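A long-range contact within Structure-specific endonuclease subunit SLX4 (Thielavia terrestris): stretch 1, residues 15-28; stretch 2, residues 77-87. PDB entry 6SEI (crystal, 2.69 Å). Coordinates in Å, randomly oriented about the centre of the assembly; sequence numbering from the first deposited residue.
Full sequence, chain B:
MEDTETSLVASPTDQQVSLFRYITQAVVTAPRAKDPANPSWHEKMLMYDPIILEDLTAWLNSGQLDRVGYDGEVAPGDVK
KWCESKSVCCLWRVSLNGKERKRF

Stretch 1 (15-28) QQVSLFRYITQAVV
Stretch 2 (77-87) GDVKKWCESKS

Two helices of one chain cross here almost at right angles. Residues 15-28 are helical throughout, and the helix runs on past both ends. Residues 77-85 are helical, in a helix that begins earlier; Lys86 is the first residue to leave helical phi/psi (-102/6). The N-to-C directions make an angle of 81° (signed crossing angle -81°), and the axes approach to 10.5 Å. Phe20 and Trp82 mark the crossing, with CA atoms 6.2 Å apart. Towards the start of each stretch, Gln16 CA and Asp78 CA are 8.5 Å apart.

Phe20 is the bump of the first helix. Its CA-to-CB bond points sideways, but chi1 m (-75°) and chi2 11° bring the ring end nearer. The ring fills a hollow formed by Asp78, Lys81, Trp82 and Ser85. Phe20 CZ lies 3.6 Å from Lys81 CB, at the ring edge. Phe20 CE1 is 3.7 Å from Asp78 O. Trp82 CB sits over the ring face, 3.9 Å from the centroid of Phe20.

Trp82 fills space in return. Its CA-to-CB bond points toward the first helix, and chi1 is t (-179°) with chi2 87°. Its edge meets the face of Phe20, with planes at 86° and Phe20 CG 3.4 Å from Trp82 CD1. Ile23 (m, t) covers a face of the indole, its CG2 3.9 Å from Trp82 CD2. Val27 CG2 reaches Trp82 CH2 at 4.4 Å.

The indole nitrogen is also held. Trp82 NE1 donates to Thr24 OG1 at 2.9 Å and weakly to Phe20 O at 3.2 Å. Thr24, chi1 m, donates from OG1 to Phe20 O at 2.6 Å, so its hydroxyl both accepts and donates. A water donates to Thr24 OG1 at 3.0 Å.

At the flank, Gln16 NE2 packs 3.5 Å from Lys81 CD. Lys81 is m, t, t, t.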

# COMPACT_ATOMS: atom_id res chain seq x y z
N GLN B 15 31.99 -23.61 -8.84
CA GLN B 15 33.40 -23.45 -9.17
C GLN B 15 33.88 -22.03 -8.87
O GLN B 15 35.05 -21.83 -8.52
CB GLN B 15 33.65 -23.80 -10.63
CG GLN B 15 34.39 -25.12 -10.84
CD GLN B 15 33.85 -26.23 -9.96
OE1 GLN B 15 32.67 -26.59 -10.03
NE2 GLN B 15 34.72 -26.79 -9.12
N GLN B 16 32.99 -21.04 -9.02
CA GLN B 16 33.34 -19.68 -8.62
C GLN B 16 33.42 -19.56 -7.10
O GLN B 16 34.14 -18.69 -6.59
CB GLN B 16 32.31 -18.70 -9.18
CG GLN B 16 32.76 -17.25 -9.15
CD GLN B 16 31.64 -16.30 -8.79
OE1 GLN B 16 31.09 -16.36 -7.70
NE2 GLN B 16 31.30 -15.40 -9.71
N VAL B 17 32.71 -20.42 -6.37
CA VAL B 17 32.85 -20.45 -4.92
C VAL B 17 34.17 -21.11 -4.53
O VAL B 17 34.86 -20.65 -3.61
CB VAL B 17 31.64 -21.16 -4.28
CG1 VAL B 17 31.95 -21.56 -2.85
CG2 VAL B 17 30.41 -20.27 -4.34
N SER B 18 34.54 -22.19 -5.23
CA SER B 18 35.80 -22.86 -4.92
C SER B 18 36.99 -22.02 -5.35
O SER B 18 38.03 -22.02 -4.67
CB SER B 18 35.83 -24.23 -5.60
OG SER B 18 36.90 -25.01 -5.10
N LEU B 19 36.87 -21.29 -6.46
CA LEU B 19 37.94 -20.39 -6.86
C LEU B 19 38.17 -19.30 -5.81
O LEU B 19 39.31 -18.95 -5.50
CB LEU B 19 37.62 -19.75 -8.21
CG LEU B 19 38.61 -18.67 -8.66
CD1 LEU B 19 39.93 -19.30 -9.07
CD2 LEU B 19 38.04 -17.82 -9.78
N PHE B 20 37.08 -18.77 -5.25
CA PHE B 20 37.20 -17.71 -4.26
C PHE B 20 37.80 -18.22 -2.96
O PHE B 20 38.43 -17.45 -2.22
CB PHE B 20 35.83 -17.07 -4.01
CG PHE B 20 35.37 -16.15 -5.12
CD1 PHE B 20 36.03 -16.11 -6.34
CD2 PHE B 20 34.27 -15.34 -4.94
CE1 PHE B 20 35.60 -15.28 -7.35
CE2 PHE B 20 33.83 -14.49 -5.95
CZ PHE B 20 34.50 -14.46 -7.16
N ARG B 21 37.63 -19.51 -2.66
CA ARG B 21 38.27 -20.09 -1.48
C ARG B 21 39.78 -20.17 -1.66
O ARG B 21 40.53 -20.00 -0.70
CB ARG B 21 37.68 -21.47 -1.19
CG ARG B 21 36.37 -21.45 -0.42
CD ARG B 21 36.05 -22.82 0.17
NE ARG B 21 35.00 -23.51 -0.57
CZ ARG B 21 33.75 -23.66 -0.13
NH1 ARG B 21 32.86 -24.31 -0.87
NH2 ARG B 21 33.40 -23.18 1.05
N TYR B 22 40.23 -20.44 -2.89
CA TYR B 22 41.66 -20.46 -3.17
C TYR B 22 42.26 -19.06 -3.08
O TYR B 22 43.39 -18.89 -2.60
CB TYR B 22 41.93 -21.06 -4.55
CG TYR B 22 41.92 -22.57 -4.59
CD1 TYR B 22 42.83 -23.31 -3.86
CD2 TYR B 22 40.99 -23.25 -5.37
CE1 TYR B 22 42.82 -24.69 -3.90
CE2 TYR B 22 40.98 -24.63 -5.42
CZ TYR B 22 41.89 -25.35 -4.69
OH TYR B 22 41.87 -26.72 -4.74
N ILE B 23 41.53 -18.04 -3.54
CA ILE B 23 42.02 -16.68 -3.43
C ILE B 23 42.07 -16.24 -1.97
O ILE B 23 43.05 -15.64 -1.52
CB ILE B 23 41.15 -15.72 -4.27
CG1 ILE B 23 41.11 -16.15 -5.73
CG2 ILE B 23 41.67 -14.29 -4.16
CD1 ILE B 23 40.09 -15.40 -6.54
N THR B 24 41.02 -16.55 -1.21
CA THR B 24 41.00 -16.20 0.20
C THR B 24 42.19 -16.81 0.93
O THR B 24 42.95 -16.11 1.59
CB THR B 24 39.68 -16.67 0.84
OG1 THR B 24 38.59 -16.15 0.07
CG2 THR B 24 39.57 -16.18 2.28
N GLN B 25 42.38 -18.13 0.78
CA GLN B 25 43.49 -18.79 1.47
C GLN B 25 44.83 -18.22 1.02
O GLN B 25 45.74 -18.07 1.84
CB GLN B 25 43.43 -20.29 1.23
CG GLN B 25 43.91 -21.12 2.41
CD GLN B 25 42.84 -21.32 3.47
OE1 GLN B 25 42.35 -20.35 4.08
NE2 GLN B 25 42.46 -22.57 3.71
N ALA B 26 44.96 -17.90 -0.26
CA ALA B 26 46.21 -17.32 -0.75
C ALA B 26 46.52 -16.00 -0.05
O ALA B 26 47.63 -15.79 0.45
CB ALA B 26 46.15 -17.13 -2.27
N VAL B 27 45.53 -15.10 0.00
CA VAL B 27 45.71 -13.82 0.67
C VAL B 27 45.95 -14.02 2.16
O VAL B 27 46.88 -13.46 2.75
CB VAL B 27 44.48 -12.91 0.42
CG1 VAL B 27 44.63 -11.60 1.17
CG2 VAL B 27 44.28 -12.67 -1.06
N VAL B 28 45.12 -14.85 2.80
CA VAL B 28 45.05 -14.90 4.25
C VAL B 28 46.30 -15.54 4.86
O VAL B 28 46.77 -15.12 5.92
CB VAL B 28 43.76 -15.64 4.67
CG1 VAL B 28 43.90 -16.28 6.03
CG2 VAL B 28 42.59 -14.68 4.66
N GLY B 77 38.96 -9.52 -13.45
CA GLY B 77 37.54 -9.42 -13.16
C GLY B 77 37.10 -10.43 -12.11
O GLY B 77 36.24 -10.13 -11.28
N ASP B 78 37.67 -11.64 -12.15
CA ASP B 78 37.39 -12.62 -11.11
C ASP B 78 37.89 -12.13 -9.76
O ASP B 78 37.21 -12.29 -8.74
CB ASP B 78 38.02 -13.96 -11.47
CG ASP B 78 37.23 -14.72 -12.52
OD1 ASP B 78 35.98 -14.60 -12.53
OD2 ASP B 78 37.86 -15.43 -13.33
N VAL B 79 39.07 -11.51 -9.73
CA VAL B 79 39.58 -10.89 -8.51
C VAL B 79 38.70 -9.72 -8.11
O VAL B 79 38.53 -9.44 -6.91
CB VAL B 79 41.05 -10.47 -8.71
CG1 VAL B 79 41.58 -9.74 -7.50
CG2 VAL B 79 41.91 -11.68 -9.02
N LYS B 80 38.11 -9.02 -9.08
CA LYS B 80 37.19 -7.94 -8.75
C LYS B 80 35.90 -8.48 -8.14
O LYS B 80 35.41 -7.95 -7.14
CB LYS B 80 36.88 -7.10 -10.00
CG LYS B 80 36.03 -5.88 -9.71
CD LYS B 80 35.48 -5.24 -10.97
CE LYS B 80 34.35 -4.27 -10.62
NZ LYS B 80 33.44 -4.02 -11.77
N LYS B 81 35.33 -9.53 -8.75
CA LYS B 81 34.17 -10.20 -8.15
C LYS B 81 34.46 -10.61 -6.71
O LYS B 81 33.63 -10.40 -5.82
CB LYS B 81 33.79 -11.42 -8.98
CG LYS B 81 33.05 -11.13 -10.27
CD LYS B 81 32.64 -12.44 -10.94
CE LYS B 81 31.69 -12.20 -12.11
NZ LYS B 81 31.17 -13.47 -12.68
N TRP B 82 35.64 -11.18 -6.47
CA TRP B 82 35.99 -11.66 -5.14
C TRP B 82 36.00 -10.51 -4.13
O TRP B 82 35.44 -10.63 -3.04
CB TRP B 82 37.35 -12.36 -5.16
CG TRP B 82 37.78 -12.90 -3.83
CD1 TRP B 82 37.47 -14.13 -3.30
CD2 TRP B 82 38.59 -12.24 -2.84
NE1 TRP B 82 38.04 -14.26 -2.06
CE2 TRP B 82 38.72 -13.12 -1.75
CE3 TRP B 82 39.20 -10.98 -2.78
CZ2 TRP B 82 39.46 -12.79 -0.62
CZ3 TRP B 82 39.93 -10.66 -1.65
CH2 TRP B 82 40.05 -11.56 -0.58
N CYS B 83 36.64 -9.39 -4.49
CA CYS B 83 36.71 -8.26 -3.59
C CYS B 83 35.32 -7.74 -3.24
O CYS B 83 35.01 -7.49 -2.07
CB CYS B 83 37.54 -7.14 -4.21
SG CYS B 83 39.31 -7.47 -4.32
N GLU B 84 34.47 -7.58 -4.25
CA GLU B 84 33.13 -7.06 -4.01
C GLU B 84 32.32 -8.02 -3.14
O GLU B 84 31.53 -7.59 -2.30
CB GLU B 84 32.42 -6.81 -5.33
CG GLU B 84 33.17 -5.84 -6.21
CD GLU B 84 32.30 -5.26 -7.29
OE1 GLU B 84 31.36 -5.96 -7.73
OE2 GLU B 84 32.54 -4.10 -7.70
N SER B 85 32.52 -9.33 -3.33
CA SER B 85 31.87 -10.29 -2.45
C SER B 85 32.38 -10.20 -1.02
O SER B 85 31.66 -10.58 -0.10
CB SER B 85 32.06 -11.71 -3.00
OG SER B 85 33.33 -12.24 -2.67
N LYS B 86 33.58 -9.66 -0.81
CA LYS B 86 34.20 -9.58 0.51
C LYS B 86 34.10 -8.20 1.15
O LYS B 86 34.69 -7.99 2.21
CB LYS B 86 35.68 -9.97 0.43
CG LYS B 86 35.95 -11.39 -0.02
CD LYS B 86 35.34 -12.40 0.92
CE LYS B 86 35.78 -13.80 0.54
NZ LYS B 86 34.72 -14.80 0.87
N SER B 87 33.38 -7.26 0.53
CA SER B 87 33.34 -5.85 0.91
C SER B 87 34.71 -5.18 0.80
O SER B 87 34.87 -4.05 1.29
CB SER B 87 32.77 -5.65 2.32
OG SER B 87 31.38 -5.37 2.26
O HOH W 1 36.24 -17.88 0.74